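Local coordinates for lysine cyclodeaminase (Streptomyces pristinaespiralis, PDB 5YU3), which catalyses the cyclodeamination of L-lysine, probably to L-pipecolic acid with bound NAD as cofactor, and also recognises L-ornithine and L-2,4-diaminobutyric acid, at residues G51-R54 against G60-E63; A119-A124 against F306-A311; D256-A261 against G276-H281. One frame throughout, in Å; residues are numbered along the deposited sequence.

Contact 1 of 3, residues G51-R54 against G60-E63; sequences GLER and GIWE. With PRO (proline), chain G.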
# COMPACT_ATOMS: atom_id res chain seq x y z
N GLY A 51 4.37 -2.31 -7.35
CA GLY A 51 4.38 -3.71 -6.96
C GLY A 51 5.77 -4.26 -6.76
O GLY A 51 6.78 -3.63 -7.09
N LEU A 52 5.79 -5.47 -6.20
CA LEU A 52 7.00 -6.24 -5.93
C LEU A 52 6.92 -7.55 -6.70
O LEU A 52 6.01 -8.34 -6.47
CB LEU A 52 7.15 -6.54 -4.44
CG LEU A 52 7.33 -5.37 -3.47
CD1 LEU A 52 6.86 -5.74 -2.07
CD2 LEU A 52 8.79 -4.95 -3.43
N GLU A 53 7.90 -7.81 -7.57
CA GLU A 53 7.95 -9.08 -8.28
C GLU A 53 8.40 -10.21 -7.36
O GLU A 53 9.24 -10.01 -6.48
CB GLU A 53 8.89 -8.98 -9.48
CG GLU A 53 8.32 -8.14 -10.62
CD GLU A 53 9.12 -8.26 -11.91
OE1 GLU A 53 8.64 -7.76 -12.94
OE2 GLU A 53 10.23 -8.85 -11.88
N ARG A 54 7.82 -11.39 -7.56
CA ARG A 54 8.16 -12.59 -6.80
C ARG A 54 8.40 -13.72 -7.78
O ARG A 54 7.56 -13.96 -8.66
CB ARG A 54 7.04 -12.96 -5.80
CG ARG A 54 6.75 -11.92 -4.70
CD ARG A 54 5.45 -12.24 -3.94
NE ARG A 54 4.36 -12.18 -4.88
CZ ARG A 54 3.31 -13.00 -4.93
NH1 ARG A 54 3.12 -13.99 -4.06
NH2 ARG A 54 2.44 -12.81 -5.90
N GLY A 60 5.33 -14.10 -10.15
CA GLY A 60 4.10 -13.40 -9.85
C GLY A 60 4.42 -12.01 -9.34
O GLY A 60 5.58 -11.58 -9.42
N ILE A 61 3.43 -11.29 -8.83
CA ILE A 61 3.65 -9.92 -8.39
C ILE A 61 2.63 -9.59 -7.32
O ILE A 61 1.54 -10.16 -7.27
CB ILE A 61 3.59 -8.93 -9.59
CG1 ILE A 61 4.14 -7.55 -9.19
CG2 ILE A 61 2.17 -8.81 -10.16
CD1 ILE A 61 4.36 -6.60 -10.37
N TRP A 62 3.01 -8.69 -6.42
CA TRP A 62 2.14 -8.24 -5.35
C TRP A 62 2.11 -6.72 -5.40
O TRP A 62 3.17 -6.08 -5.41
CB TRP A 62 2.63 -8.76 -3.99
CG TRP A 62 1.71 -8.43 -2.87
CD1 TRP A 62 0.63 -9.16 -2.46
CD2 TRP A 62 1.76 -7.28 -2.03
NE1 TRP A 62 0.00 -8.53 -1.41
CE2 TRP A 62 0.68 -7.37 -1.13
CE3 TRP A 62 2.61 -6.17 -1.96
CZ2 TRP A 62 0.44 -6.40 -0.15
CZ3 TRP A 62 2.37 -5.21 -0.99
CH2 TRP A 62 1.29 -5.33 -0.10
N GLU A 63 0.92 -6.14 -5.48
CA GLU A 63 0.78 -4.74 -5.84
C GLU A 63 -0.05 -3.97 -4.83
O GLU A 63 -0.90 -4.52 -4.12
CB GLU A 63 0.15 -4.59 -7.23
CG GLU A 63 1.02 -5.19 -8.33
CD GLU A 63 0.35 -5.20 -9.69
OE1 GLU A 63 -0.78 -5.71 -9.80
OE2 GLU A 63 0.94 -4.68 -10.65
N PRO G . -4.22 -6.42 -11.97
CA PRO G . -5.13 -6.88 -10.79
C PRO G . -6.01 -5.70 -10.29
O PRO G . -6.50 -5.89 -9.17
CB PRO G . -4.29 -7.30 -9.92
CG PRO G . -3.14 -7.99 -10.81
CD PRO G . -3.32 -7.59 -12.03
OXT PRO G . -6.26 -4.64 -10.98

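Contact 2 of 3, residues A119-A124 against F306-A311; sequences ALRTGA and FEDALA. With NAD (nicotinamide-adenine-dinucleotide), chain F; PRO (proline), chain G.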
# COMPACT_ATOMS: atom_id res chain seq x y z
N ALA A 119 -12.94 -9.66 -8.95
CA ALA A 119 -13.58 -10.40 -10.05
C ALA A 119 -14.80 -9.66 -10.56
O ALA A 119 -15.04 -9.60 -11.77
CB ALA A 119 -13.94 -11.81 -9.58
N LEU A 120 -15.59 -9.07 -9.65
CA LEU A 120 -16.79 -8.35 -10.05
C LEU A 120 -16.45 -7.12 -10.89
O LEU A 120 -17.04 -6.92 -11.96
CB LEU A 120 -17.60 -7.93 -8.82
CG LEU A 120 -18.21 -9.11 -8.05
CD1 LEU A 120 -18.93 -8.61 -6.78
CD2 LEU A 120 -19.17 -9.91 -8.92
N ARG A 121 -15.55 -6.26 -10.40
CA ARG A 121 -15.33 -5.01 -11.13
C ARG A 121 -14.54 -5.24 -12.42
O ARG A 121 -14.62 -4.41 -13.34
CB ARG A 121 -14.66 -3.95 -10.24
CG ARG A 121 -13.32 -4.29 -9.58
CD ARG A 121 -12.18 -4.31 -10.60
NE ARG A 121 -10.92 -3.78 -10.08
CZ ARG A 121 -9.73 -3.99 -10.65
NH1 ARG A 121 -9.62 -4.75 -11.74
NH2 ARG A 121 -8.64 -3.44 -10.10
N THR A 122 -13.81 -6.35 -12.51
CA THR A 122 -13.07 -6.67 -13.73
C THR A 122 -14.02 -7.16 -14.82
O THR A 122 -13.89 -6.77 -15.99
CB THR A 122 -11.99 -7.70 -13.43
OG1 THR A 122 -11.15 -7.20 -12.39
CG2 THR A 122 -11.12 -7.98 -14.65
N GLY A 123 -14.98 -8.01 -14.45
CA GLY A 123 -16.07 -8.32 -15.37
C GLY A 123 -16.85 -7.08 -15.75
O GLY A 123 -17.18 -6.88 -16.93
N ALA A 124 -17.16 -6.23 -14.77
CA ALA A 124 -17.95 -5.04 -15.05
C ALA A 124 -17.25 -4.12 -16.04
O ALA A 124 -17.89 -3.55 -16.92
CB ALA A 124 -18.25 -4.28 -13.75
N PHE A 306 -9.50 3.23 -8.80
CA PHE A 306 -10.83 3.85 -8.83
C PHE A 306 -11.92 2.79 -8.97
O PHE A 306 -12.99 2.92 -8.37
CB PHE A 306 -10.91 4.85 -9.98
CG PHE A 306 -12.22 5.58 -10.09
CD1 PHE A 306 -12.68 6.39 -9.07
CD2 PHE A 306 -12.99 5.47 -11.25
CE1 PHE A 306 -13.89 7.08 -9.19
CE2 PHE A 306 -14.18 6.16 -11.38
CZ PHE A 306 -14.63 6.97 -10.35
N GLU A 307 -11.68 1.76 -9.78
CA GLU A 307 -12.68 0.71 -9.94
C GLU A 307 -12.92 -0.02 -8.63
O GLU A 307 -14.05 -0.37 -8.30
CB GLU A 307 -12.26 -0.28 -11.02
CG GLU A 307 -11.99 0.37 -12.39
CD GLU A 307 -11.43 -0.60 -13.41
OE1 GLU A 307 -10.72 -1.54 -13.02
OE2 GLU A 307 -11.72 -0.42 -14.62
N ASP A 308 -11.85 -0.26 -7.88
CA ASP A 308 -11.98 -0.93 -6.59
C ASP A 308 -12.69 -0.05 -5.57
O ASP A 308 -13.49 -0.55 -4.76
CB ASP A 308 -10.59 -1.34 -6.09
CG ASP A 308 -9.89 -2.23 -7.07
OD1 ASP A 308 -10.39 -3.35 -7.28
OD2 ASP A 308 -8.84 -1.82 -7.64
N ALA A 309 -12.41 1.25 -5.58
CA ALA A 309 -13.11 2.17 -4.68
C ALA A 309 -14.60 2.20 -4.99
O ALA A 309 -15.43 2.25 -4.07
CB ALA A 309 -12.52 3.58 -4.79
N LEU A 310 -14.96 2.16 -6.27
CA LEU A 310 -16.37 2.20 -6.64
C LEU A 310 -17.08 0.91 -6.26
O LEU A 310 -18.20 0.94 -5.73
CB LEU A 310 -16.52 2.45 -8.15
CG LEU A 310 -16.24 3.86 -8.63
CD1 LEU A 310 -16.41 3.89 -10.14
CD2 LEU A 310 -17.18 4.86 -7.96
N ALA A 311 -16.46 -0.24 -6.54
CA ALA A 311 -17.07 -1.50 -6.14
C ALA A 311 -17.15 -1.62 -4.62
O ALA A 311 -18.13 -2.15 -4.08
CB ALA A 311 -16.30 -2.68 -6.72
PA NAD F . -6.45 -17.91 -12.84
O1A NAD F . -5.17 -18.55 -12.42
O2A NAD F . -7.73 -18.19 -12.08
O5B NAD F . -6.76 -18.34 -14.36
C5B NAD F . -5.77 -18.12 -15.38
C4B NAD F . -5.95 -19.24 -16.40
O4B NAD F . -5.12 -18.99 -17.53
C3B NAD F . -5.50 -20.59 -15.83
O3B NAD F . -6.59 -21.53 -15.86
C2B NAD F . -4.38 -21.02 -16.77
O2B NAD F . -4.34 -22.42 -17.02
C1B NAD F . -4.72 -20.26 -18.03
N9A NAD F . -3.62 -20.06 -19.00
C8A NAD F . -2.31 -19.84 -18.76
N7A NAD F . -1.63 -19.68 -19.94
C5A NAD F . -2.53 -19.80 -20.94
C6A NAD F . -2.52 -19.75 -22.41
N6A NAD F . -1.37 -19.52 -23.09
N1A NAD F . -3.70 -19.92 -23.05
C2A NAD F . -4.87 -20.14 -22.42
N3A NAD F . -4.95 -20.21 -21.08
C4A NAD F . -3.84 -20.05 -20.31
O3 NAD F . -6.18 -16.30 -12.87
PN NAD F . -7.27 -15.14 -13.07
O1N NAD F . -8.33 -15.63 -14.03
O2N NAD F . -7.66 -14.63 -11.70
O5D NAD F . -6.39 -13.98 -13.76
C5D NAD F . -6.02 -14.08 -15.13
C4D NAD F . -5.28 -12.80 -15.54
O4D NAD F . -6.11 -11.67 -15.32
C3D NAD F . -4.04 -12.57 -14.69
O3D NAD F . -3.01 -12.00 -15.53
C2D NAD F . -4.48 -11.52 -13.70
O2D NAD F . -3.39 -10.79 -13.13
C1D NAD F . -5.37 -10.68 -14.60
N1N NAD F . -6.29 -9.79 -13.91
C2N NAD F . -6.59 -8.62 -14.50
C3N NAD F . -7.45 -7.72 -13.90
C7N NAD F . -7.77 -6.44 -14.61
O7N NAD F . -8.32 -5.54 -14.02
N7N NAD F . -7.46 -6.35 -15.91
C4N NAD F . -8.05 -8.03 -12.68
C5N NAD F . -7.74 -9.27 -12.10
C6N NAD F . -6.86 -10.14 -12.74
N PRO G . -4.22 -6.42 -11.97
CA PRO G . -5.13 -6.88 -10.79
C PRO G . -6.01 -5.70 -10.29
O PRO G . -6.50 -5.89 -9.17
CB PRO G . -4.29 -7.30 -9.92
CG PRO G . -3.14 -7.99 -10.81
CD PRO G . -3.32 -7.59 -12.03
OXT PRO G . -6.26 -4.64 -10.98

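Contact 3 of 3, residues D256-A261 against G276-H281; sequences DHPEQA and GPQLAH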
# COMPACT_ATOMS: atom_id res chain seq x y z
N ASP A 256 -7.96 1.28 -20.31
CA ASP A 256 -8.61 1.82 -19.13
C ASP A 256 -7.76 2.92 -18.50
O ASP A 256 -8.29 3.90 -17.97
CB ASP A 256 -8.95 0.71 -18.11
CG ASP A 256 -7.75 -0.12 -17.64
OD1 ASP A 256 -6.57 0.04 -18.07
OD2 ASP A 256 -8.02 -1.02 -16.80
N HIS A 257 -6.45 2.80 -18.62
CA HIS A 257 -5.51 3.69 -17.94
C HIS A 257 -4.31 3.76 -18.86
O HIS A 257 -3.47 2.85 -18.86
CB HIS A 257 -5.14 3.13 -16.56
CG HIS A 257 -4.39 4.08 -15.68
ND1 HIS A 257 -3.18 4.64 -16.04
CD2 HIS A 257 -4.66 4.54 -14.44
CE1 HIS A 257 -2.75 5.42 -15.06
NE2 HIS A 257 -3.63 5.38 -14.08
N PRO A 258 -4.22 4.78 -19.72
CA PRO A 258 -3.18 4.77 -20.76
C PRO A 258 -1.76 4.55 -20.24
O PRO A 258 -1.03 3.70 -20.77
CB PRO A 258 -3.35 6.14 -21.41
CG PRO A 258 -4.90 6.47 -21.13
CD PRO A 258 -5.19 5.91 -19.97
N GLU A 259 -1.35 5.29 -19.21
CA GLU A 259 0.01 5.15 -18.72
C GLU A 259 0.26 3.75 -18.19
O GLU A 259 1.31 3.15 -18.47
CB GLU A 259 0.31 6.19 -17.64
CG GLU A 259 1.76 6.18 -17.18
CD GLU A 259 2.12 7.35 -16.28
OE1 GLU A 259 1.23 7.90 -15.61
OE2 GLU A 259 3.32 7.72 -16.23
N GLN A 260 -0.69 3.20 -17.45
CA GLN A 260 -0.54 1.83 -16.94
C GLN A 260 -0.53 0.81 -18.07
O GLN A 260 0.22 -0.17 -18.02
CB GLN A 260 -1.69 1.52 -15.99
CG GLN A 260 -1.35 0.56 -14.91
CD GLN A 260 -2.29 0.75 -13.75
OE1 GLN A 260 -1.96 1.43 -12.78
NE2 GLN A 260 -3.48 0.17 -13.86
N ALA A 261 -1.37 1.01 -19.08
CA ALA A 261 -1.46 0.06 -20.18
C ALA A 261 -0.19 0.05 -21.02
O ALA A 261 0.24 -1.00 -21.51
CB ALA A 261 -2.67 0.39 -21.06
N GLY A 276 -6.10 4.76 -29.06
CA GLY A 276 -7.37 5.47 -29.12
C GLY A 276 -7.65 6.18 -27.82
O GLY A 276 -6.88 6.10 -26.85
N PRO A 277 -8.75 6.93 -27.78
CA PRO A 277 -9.13 7.59 -26.52
C PRO A 277 -9.41 6.56 -25.44
O PRO A 277 -9.96 5.49 -25.71
CB PRO A 277 -10.38 8.38 -26.89
CG PRO A 277 -10.39 8.34 -28.50
CD PRO A 277 -9.76 7.26 -28.85
N GLN A 278 -9.01 6.89 -24.21
CA GLN A 278 -9.17 5.97 -23.08
C GLN A 278 -10.65 5.73 -22.80
O GLN A 278 -11.53 6.49 -23.21
CB GLN A 278 -8.48 6.53 -21.83
CG GLN A 278 -9.12 7.78 -21.26
CD GLN A 278 -8.30 8.40 -20.14
OE1 GLN A 278 -8.62 8.23 -18.95
NE2 GLN A 278 -7.24 9.11 -20.50
N LEU A 279 -10.92 4.65 -22.05
CA LEU A 279 -12.30 4.22 -21.82
C LEU A 279 -13.13 5.32 -21.18
O LEU A 279 -14.29 5.54 -21.57
CB LEU A 279 -12.31 2.95 -20.98
CG LEU A 279 -13.68 2.37 -20.60
CD1 LEU A 279 -14.49 2.03 -21.84
CD2 LEU A 279 -13.48 1.15 -19.73
N ALA A 280 -12.56 6.05 -20.20
CA ALA A 280 -13.30 7.13 -19.56
C ALA A 280 -13.79 8.15 -20.59
O ALA A 280 -14.91 8.67 -20.47
CB ALA A 280 -12.43 7.83 -18.51
N HIS A 281 -12.97 8.45 -21.60
CA HIS A 281 -13.41 9.43 -22.59
C HIS A 281 -14.55 8.88 -23.44
O HIS A 281 -15.49 9.61 -23.78
CB HIS A 281 -12.24 9.87 -23.47
CG HIS A 281 -12.59 11.00 -24.41
ND1 HIS A 281 -12.84 10.82 -25.75
CD2 HIS A 281 -12.80 12.32 -24.16
CE1 HIS A 281 -13.14 11.98 -26.30
NE2 HIS A 281 -13.13 12.90 -25.36
O HOH W 1 -10.07 5.77 -18.73

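Contact 1 of 3, residues G51-R54 against G60-E63
R54 turns back over the neighbouring strand because its chain bends at chi3 (-62°), which carries NH2 to I61 O. I61 holds CG1 anti to its backbone N (chi1 -167°), so that this carbon comes to 3.4 Å from L52 O. The two strands form an antiparallel beta hairpin at one edge of the mixed sheet. L52 with W62 and R54 with G60 are hydrogen-bonded pairs. G51 with E63 and E53 with I61 are the non-hydrogen-bonded ones. Of the four backbone bonds, G60 N to R54 O is the shortest at 2.7 Å.

The bond from R54 NH2 to I61 O is weak, 3.1 Å long and clearly bent. The strongest partner of the guanidinium is D103 O of the second subunit, bonded by NH1, and NH2 also bonds S82 OG. NE lies 3.9 Å from W62 CB, buried and without a polar partner in the model. The guanidinium and indole planes stand 77° apart, so the two groups do not stack. L52 lies on the same face of the sheet as R54 and W62 and brings CD1 to 4.3 Å from W62 CE3. R68, I74 and Y101 of the second subunit pack against this face, which makes it part of the dimer interface.

The other face carries E53, I61 and E63. A CB on G51 would point to this side and fall 2.7 Å from E63 CG, a clash that the glycine avoids. E63 belongs to the proline pocket. Its OE2 forms a salt bridge with R49, which probably steadies the carboxylate. The hairpin thus presents an acidic group to the ligand, with E63 OE1 3.4 Å from CG of the bound proline.

Contact 2 of 3, residues A119-A124 against F306-A311
R121 meets D308 side-on, with two nitrogens gripping the two carboxylate oxygens. NE donates to D308 OD1 at 2.9 Å, and NH2 donates to D308 OD2 at 3.0 Å. The second bond is almost straight, in the guanidinium plane and on the syn side of OD2. The first is more bent: OD1 is tilted from the guanidinium plane, and NE meets it from above the carboxylate plane. The two planes are 36° apart.

E307 approaches differently. Its OE1 sits over the centre of one guanidinium face, and the two planes are 65° apart. R121 NH1 and E307 OE1 are 3.6 Å apart, a long salt bridge of charge alone, since no N-H points at that oxygen. The three residues make a salt-bridge network in the pocket that binds proline and NAD.

R121 CG lies between the backbone N and the carbonyl carbon, and further bends at chi2 and chi3 lead the chain toward the ligands. There NH2 donates to proline OXT at 2.8 Å. NH1 makes a weak bond to NAD O7N at 2.7 Å and a hydrogen bond to T122 OG1 at 3.0 Å. One arginine thus bonds both the carboxylate of the bound proline, where the substrate probably sits, and the nicotinamide carboxamide. Such bonds along its edge probably fix its rotation. T122 CG2 and OG1 lie against the nicotinamide. K77 forms a salt bridge with D308 OD1 and also bonds the proline.

Behind the charges, R121 CB touches A311 CB at 4.1 Å. The helix segments cross steeply, at 114°. Helix 305-321 packs on helix 115-133 through L117 and A125. Helix 20-39 lies against L120, A124 and F306, helix 148-160 against A119 and T122, and strand 73-81 supplies K77.

Contact 3 of 3, residues D256-A261 against G276-H281
P258 lays CG and CD of its ring over one face of the Q278 side-chain amide. CG is 3.6 Å from NE2 and equally close to Q278 CB. At the oxygen end of the amide, OE1 takes a hydrogen bond from a water. The contact joins two helix starts beside strand 252-255, the edge strand of the parallel, Rossmann-type sheet. Q278 and H257 are the N-cap residues.

Q278 CG lies between the backbone N and the carbonyl carbon (chi1 67°), and the extended chain beyond it brings the amide across the P258 ring. An alanine in place of P258 would lack CG and CD, and the Q278 amide would probably lose the apolar cover on that face and become freer to turn. The H257 imidazole caps its helix, with ND1 accepting from Q260 N at 3.2 Å. Its NE2 is hydrogen-bonded to S46 O.

D256 sits on L279, with D256 CA 4.3 Å from L279 CB. Its carboxylate bonds partners beyond the two segments: OD2 accepts from G303 N, and OD1 bonds T302 OG1. Both partners belong to the proline pocket, so D256 is a second-shell residue there.

No direct hydrogen bond crosses between the segments. One water links them instead: it donates to D256 O at 2.7 Å and to Q278 OE1, and accepts from A280 N at 2.9 Å.

In the fold
From the N terminus, contact 1 comes first. It closes a short hairpin with five residues between its segments, at the edge of the mixed sheet and facing the second subunit. Contact 2 opens later, on helix 115-133, and closes only on helix 305-321. Its 181 intervening residues include the strands of the parallel, NAD-binding sheet. Contact 3 is nested inside that loop and joins the starts of helices 258-264 and 279-284. No contacts cross along the chain. Contacts 1 and 2 both touch the bound proline, yet their nearest atoms are about 8 Å apart. Contact 3 lies about 4 Å from contact 2, also between nearest atoms.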